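Long-range contact in immunity protein (PDB 4Q7O), which probably protects the cell against a cognate contact-dependent growth-inhibition toxin by binding and neutralising it: residues B[78-89]-B[100-111]. Residues are numbered along the deposited sequence; the frame is centred on the assembly and turned at random.
Sequences FEYIDKAPSIYF and LIIPINLAYHYF
Two donors share the carbonyl oxygen of Pro85: the backbone N of Ile104 reaches Pro85 O at 2.9 Å along an almost straight N-H line (176°), and a water donates to the same oxygen while accepting from the N-H of Asn105. In this way two amides of a helix's first turn, where no carbonyl of a preceding turn can serve them, find acceptors: the Ile104 N-H is taken by Pro85 O, just before strand 86-89, and the Asn105 N-H by the water held on that oxygen. Pro103, the N-cap residue, lays its ring on Tyr80, with CD over the centre of the Tyr80 ring, 3.6 Å from the centroid, a CH-pi contact; Pro103 CG lies over the same face, nearest Tyr80 CD1. The carbonyl of Ile101 lies at the edge of that same ring but has no hydrogen-bonding partner, a buried polar atom left unmatched.

The backbone pairing beyond Pro85 and Pro103 is that of an antiparallel beta hairpin, strands 86-91 and 98-103, which forms one side of a four-stranded sheet and runs straight into helix 104-121. Phe89 N donates to Leu100 O at 2.8 Å, and Ile87 and Ile102 exchange a reciprocal pair of backbone bonds. On the face carrying Ile87 and Phe89, the helix folds back over the sheet. Ile87 places CG1 anti to its own N (chi1 177°), leaving CG2 to meet Ala107 CB at 3.6 Å and Ile102 CG1 beside it. Phe89 and Phe111 approach from opposite directions and meet rim to rim, CZ of Phe89 lying 3.6 Å from CE1 of Phe111, while helix 22-34 also packs against Phe89. On the other face, Ile101 carries the contact: its CG1 touches the edge of the Tyr88 ring, and its CD1 extends to Ile81 CD1 at 4.1 Å and also reaches Phe78 CA.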
loop_
_atom_site.group_PDB
_atom_site.type_symbol
_atom_site.label_atom_id
_atom_site.label_comp_id
_atom_site.label_asym_id
_atom_site.label_seq_id
_atom_site.Cartn_x
_atom_site.Cartn_y
_atom_site.Cartn_z
ATOM N N PHE B 78 6.401 -15.641 5.681
ATOM C CA PHE B 78 7.464 -16.477 6.241
ATOM C C PHE B 78 7.503 -17.871 5.612
ATOM O O PHE B 78 8.573 -18.419 5.338
ATOM C CB PHE B 78 7.308 -16.604 7.756
ATOM C CG PHE B 78 8.286 -17.551 8.381
ATOM C CD1 PHE B 78 9.614 -17.181 8.534
ATOM C CD2 PHE B 78 7.884 -18.807 8.817
ATOM C CE1 PHE B 78 10.520 -18.043 9.115
ATOM C CE2 PHE B 78 8.791 -19.670 9.391
ATOM C CZ PHE B 78 10.108 -19.288 9.538
ATOM N N GLU B 79 6.329 -18.433 5.362
ATOM C CA GLU B 79 6.247 -19.794 4.840
ATOM C C GLU B 79 6.888 -19.995 3.457
ATOM O O GLU B 79 7.176 -21.136 3.069
ATOM C CB GLU B 79 4.797 -20.294 4.869
ATOM C CG GLU B 79 4.252 -20.465 6.287
ATOM C CD GLU B 79 2.872 -21.096 6.327
ATOM O OE1 GLU B 79 2.365 -21.340 7.443
ATOM O OE2 GLU B 79 2.291 -21.342 5.247
ATOM N N TYR B 80 7.126 -18.907 2.722
ATOM C CA TYR B 80 7.789 -19.030 1.427
ATOM C C TYR B 80 9.243 -19.457 1.548
ATOM O O TYR B 80 9.772 -20.089 0.636
ATOM C CB TYR B 80 7.723 -17.723 0.625
ATOM C CG TYR B 80 6.342 -17.340 0.138
ATOM C CD1 TYR B 80 5.628 -18.170 -0.721
ATOM C CD2 TYR B 80 5.766 -16.137 0.515
ATOM C CE1 TYR B 80 4.366 -17.828 -1.172
ATOM C CE2 TYR B 80 4.503 -15.774 0.056
ATOM C CZ TYR B 80 3.809 -16.628 -0.783
ATOM O OH TYR B 80 2.564 -16.282 -1.239
ATOM N N ILE B 81 9.896 -19.103 2.656
ATOM C CA ILE B 81 11.345 -19.290 2.749
ATOM C C ILE B 81 11.740 -20.754 2.559
ATOM O O ILE B 81 12.682 -21.062 1.826
ATOM C CB ILE B 81 11.932 -18.741 4.075
ATOM C CG1 ILE B 81 11.629 -17.247 4.222
ATOM C CG2 ILE B 81 13.430 -18.977 4.121
ATOM C CD1 ILE B 81 11.969 -16.684 5.591
ATOM N N ASP B 82 11.002 -21.659 3.195
ATOM C CA ASP B 82 11.295 -23.086 3.083
ATOM C C ASP B 82 10.969 -23.672 1.705
ATOM O O ASP B 82 11.424 -24.765 1.373
ATOM C CB ASP B 82 10.563 -23.870 4.179
ATOM C CG ASP B 82 10.950 -25.335 4.206
ATOM O OD1 ASP B 82 12.103 -25.636 4.580
ATOM O OD2 ASP B 82 10.102 -26.184 3.849
ATOM N N LYS B 83 10.200 -22.940 0.901
ATOM C CA LYS B 83 9.710 -23.459 -0.379
ATOM C C LYS B 83 10.506 -22.991 -1.597
ATOM O O LYS B 83 10.619 -23.720 -2.576
ATOM C CB LYS B 83 8.238 -23.094 -0.567
ATOM C CG LYS B 83 7.345 -23.531 0.581
ATOM C CD LYS B 83 5.904 -23.092 0.374
ATOM C CE LYS B 83 5.016 -23.543 1.529
ATOM N NZ LYS B 83 3.561 -23.365 1.239
ATOM N N ALA B 84 11.057 -21.782 -1.536
ATOM C CA ALA B 84 11.706 -21.179 -2.700
ATOM C C ALA B 84 12.583 -20.012 -2.264
ATOM O O ALA B 84 12.369 -19.456 -1.187
ATOM C CB ALA B 84 10.647 -20.704 -3.710
ATOM N N PRO B 85 13.560 -19.627 -3.108
ATOM C CA PRO B 85 14.310 -18.392 -2.850
ATOM C C PRO B 85 13.346 -17.223 -2.662
ATOM O O PRO B 85 12.472 -16.978 -3.506
ATOM C CB PRO B 85 15.138 -18.212 -4.123
ATOM C CG PRO B 85 15.345 -19.636 -4.622
ATOM C CD PRO B 85 14.043 -20.328 -4.312
ATOM N N SER B 86 13.512 -16.519 -1.551
ATOM C CA SER B 86 12.562 -15.501 -1.132
ATOM C C SER B 86 13.238 -14.178 -0.808
ATOM O O SER B 86 14.457 -14.090 -0.685
ATOM C CB SER B 86 11.746 -15.989 0.069
ATOM O OG SER B 86 10.954 -17.119 -0.273
ATOM N N ILE B 87 12.422 -13.150 -0.646
ATOM C CA ILE B 87 12.920 -11.809 -0.420
ATOM C C ILE B 87 12.023 -11.074 0.567
ATOM O O ILE B 87 10.799 -11.225 0.556
ATOM C CB ILE B 87 13.068 -11.065 -1.768
ATOM C CG1 ILE B 87 13.512 -9.612 -1.569
ATOM C CG2 ILE B 87 11.777 -11.175 -2.596
ATOM C CD1 ILE B 87 13.978 -8.961 -2.854
ATOM N N TYR B 88 12.662 -10.307 1.442
ATOM C CA TYR B 88 11.998 -9.545 2.488
ATOM C C TYR B 88 11.838 -8.092 2.081
ATOM O O TYR B 88 12.783 -7.480 1.604
ATOM C CB TYR B 88 12.848 -9.641 3.753
ATOM C CG TYR B 88 12.484 -8.709 4.880
ATOM C CD1 TYR B 88 11.507 -9.049 5.810
ATOM C CD2 TYR B 88 13.168 -7.518 5.057
ATOM C CE1 TYR B 88 11.202 -8.207 6.871
ATOM C CE2 TYR B 88 12.874 -6.675 6.107
ATOM C CZ TYR B 88 11.889 -7.022 7.007
ATOM O OH TYR B 88 11.610 -6.177 8.057
ATOM N N PHE B 89 10.640 -7.548 2.274
ATOM C CA PHE B 89 10.379 -6.128 2.085
ATOM C C PHE B 89 9.867 -5.522 3.371
ATOM O O PHE B 89 9.115 -6.160 4.108
ATOM C CB PHE B 89 9.304 -5.910 1.015
ATOM C CG PHE B 89 9.769 -6.172 -0.371
ATOM C CD1 PHE B 89 9.825 -7.470 -0.862
ATOM C CD2 PHE B 89 10.126 -5.119 -1.202
ATOM C CE1 PHE B 89 10.246 -7.717 -2.155
ATOM C CE2 PHE B 89 10.547 -5.359 -2.501
ATOM C CZ PHE B 89 10.606 -6.653 -2.979
ATOM N N LEU B 100 6.769 -7.810 4.614
ATOM C CA LEU B 100 6.245 -8.822 3.709
ATOM C C LEU B 100 7.378 -9.648 3.144
ATOM O O LEU B 100 8.409 -9.111 2.756
ATOM C CB LEU B 100 5.488 -8.151 2.560
ATOM C CG LEU B 100 4.974 -9.043 1.426
ATOM C CD1 LEU B 100 3.889 -9.978 1.912
ATOM C CD2 LEU B 100 4.453 -8.202 0.265
ATOM N N ILE B 101 7.170 -10.957 3.080
ATOM C CA ILE B 101 8.094 -11.845 2.388
ATOM C C ILE B 101 7.376 -12.492 1.210
ATOM O O ILE B 101 6.241 -12.948 1.346
ATOM C CB ILE B 101 8.641 -12.918 3.337
ATOM C CG1 ILE B 101 9.534 -12.264 4.401
ATOM C CG2 ILE B 101 9.388 -13.988 2.565
ATOM C CD1 ILE B 101 9.806 -13.149 5.616
ATOM N N ILE B 102 8.027 -12.507 0.049
ATOM C CA ILE B 102 7.484 -13.163 -1.138
ATOM C C ILE B 102 8.587 -13.935 -1.869
ATOM O O ILE B 102 9.768 -13.685 -1.643
ATOM C CB ILE B 102 6.822 -12.147 -2.105
ATOM C CG1 ILE B 102 7.780 -10.998 -2.441
ATOM C CG2 ILE B 102 5.521 -11.624 -1.523
ATOM C CD1 ILE B 102 7.235 -10.039 -3.507
ATOM N N PRO B 103 8.209 -14.876 -2.746
ATOM C CA PRO B 103 9.253 -15.515 -3.556
ATOM C C PRO B 103 9.947 -14.505 -4.465
ATOM O O PRO B 103 9.316 -13.554 -4.933
ATOM C CB PRO B 103 8.467 -16.518 -4.413
ATOM C CG PRO B 103 7.196 -16.768 -3.647
ATOM C CD PRO B 103 6.872 -15.437 -3.021
ATOM N N ILE B 104 11.232 -14.714 -4.726
ATOM C CA ILE B 104 11.973 -13.846 -5.633
ATOM C C ILE B 104 11.329 -13.772 -7.026
ATOM O O ILE B 104 11.303 -12.716 -7.643
ATOM C CB ILE B 104 13.463 -14.254 -5.697
ATOM C CG1 ILE B 104 14.151 -13.893 -4.377
ATOM C CG2 ILE B 104 14.175 -13.576 -6.855
ATOM C CD1 ILE B 104 15.544 -14.459 -4.226
ATOM N N ASN B 105 10.775 -14.872 -7.513
ATOM C CA ASN B 105 10.119 -14.842 -8.818
ATOM C C ASN B 105 8.988 -13.826 -8.848
ATOM O O ASN B 105 8.844 -13.056 -9.805
ATOM C CB ASN B 105 9.561 -16.220 -9.181
ATOM C CG ASN B 105 10.632 -17.206 -9.564
ATOM O OD1 ASN B 105 11.785 -16.837 -9.812
ATOM N ND2 ASN B 105 10.253 -18.474 -9.638
ATOM N N LEU B 106 8.167 -13.831 -7.805
ATOM C CA LEU B 106 7.078 -12.865 -7.713
ATOM C C LEU B 106 7.614 -11.449 -7.567
ATOM O O LEU B 106 7.076 -10.516 -8.156
ATOM C CB LEU B 106 6.120 -13.223 -6.569
ATOM C CG LEU B 106 4.978 -12.223 -6.350
ATOM C CD1 LEU B 106 4.090 -12.088 -7.580
ATOM C CD2 LEU B 106 4.147 -12.612 -5.148
ATOM N N ALA B 107 8.686 -11.283 -6.796
ATOM C CA ALA B 107 9.322 -9.968 -6.698
ATOM C C ALA B 107 9.758 -9.449 -8.066
ATOM O O ALA B 107 9.510 -8.289 -8.400
ATOM C CB ALA B 107 10.502 -10.004 -5.749
ATOM N N TYR B 108 10.399 -10.297 -8.865
ATOM C CA TYR B 108 10.779 -9.877 -10.213
ATOM C C TYR B 108 9.572 -9.488 -11.069
ATOM O O TYR B 108 9.636 -8.539 -11.841
ATOM C CB TYR B 108 11.615 -10.946 -10.914
ATOM C CG TYR B 108 13.092 -10.789 -10.664
ATOM C CD1 TYR B 108 13.859 -9.910 -11.427
ATOM C CD2 TYR B 108 13.726 -11.507 -9.667
ATOM C CE1 TYR B 108 15.217 -9.760 -11.203
ATOM C CE2 TYR B 108 15.091 -11.366 -9.439
ATOM C CZ TYR B 108 15.827 -10.493 -10.207
ATOM O OH TYR B 108 17.176 -10.346 -9.971
ATOM N N HIS B 109 8.484 -10.237 -10.930
ATOM C CA HIS B 109 7.211 -9.926 -11.575
ATOM C C HIS B 109 6.776 -8.507 -11.194
ATOM O O HIS B 109 6.483 -7.682 -12.062
ATOM C CB HIS B 109 6.193 -10.984 -11.127
ATOM C CG HIS B 109 4.798 -10.796 -11.641
ATOM N ND1 HIS B 109 4.454 -10.995 -12.960
ATOM C CD2 HIS B 109 3.645 -10.520 -10.989
ATOM C CE1 HIS B 109 3.152 -10.808 -13.106
ATOM N NE2 HIS B 109 2.637 -10.522 -11.924
ATOM N N TYR B 110 6.770 -8.206 -9.901
ATOM C CA TYR B 110 6.410 -6.860 -9.459
ATOM C C TYR B 110 7.368 -5.790 -9.968
ATOM O O TYR B 110 6.935 -4.723 -10.387
ATOM C CB TYR B 110 6.350 -6.789 -7.939
ATOM C CG TYR B 110 5.149 -7.449 -7.304
ATOM C CD1 TYR B 110 3.877 -7.308 -7.849
ATOM C CD2 TYR B 110 5.287 -8.197 -6.136
ATOM C CE1 TYR B 110 2.775 -7.892 -7.254
ATOM C CE2 TYR B 110 4.183 -8.789 -5.529
ATOM C CZ TYR B 110 2.933 -8.637 -6.097
ATOM O OH TYR B 110 1.839 -9.212 -5.505
ATOM N N PHE B 111 8.667 -6.060 -9.910
ATOM C CA PHE B 111 9.649 -5.069 -10.348
ATOM C C PHE B 111 9.527 -4.770 -11.839
ATOM O O PHE B 111 9.689 -3.630 -12.275
ATOM C CB PHE B 111 11.071 -5.508 -9.987
ATOM C CG PHE B 111 11.486 -5.114 -8.597
ATOM C CD1 PHE B 111 10.720 -5.478 -7.493
ATOM C CD2 PHE B 111 12.631 -4.362 -8.392
ATOM C CE1 PHE B 111 11.101 -5.109 -6.211
ATOM C CE2 PHE B 111 13.017 -3.990 -7.112
ATOM C CZ PHE B 111 12.253 -4.366 -6.022
HETATM O O HOH W 1 11.344 -17.488 -6.175
#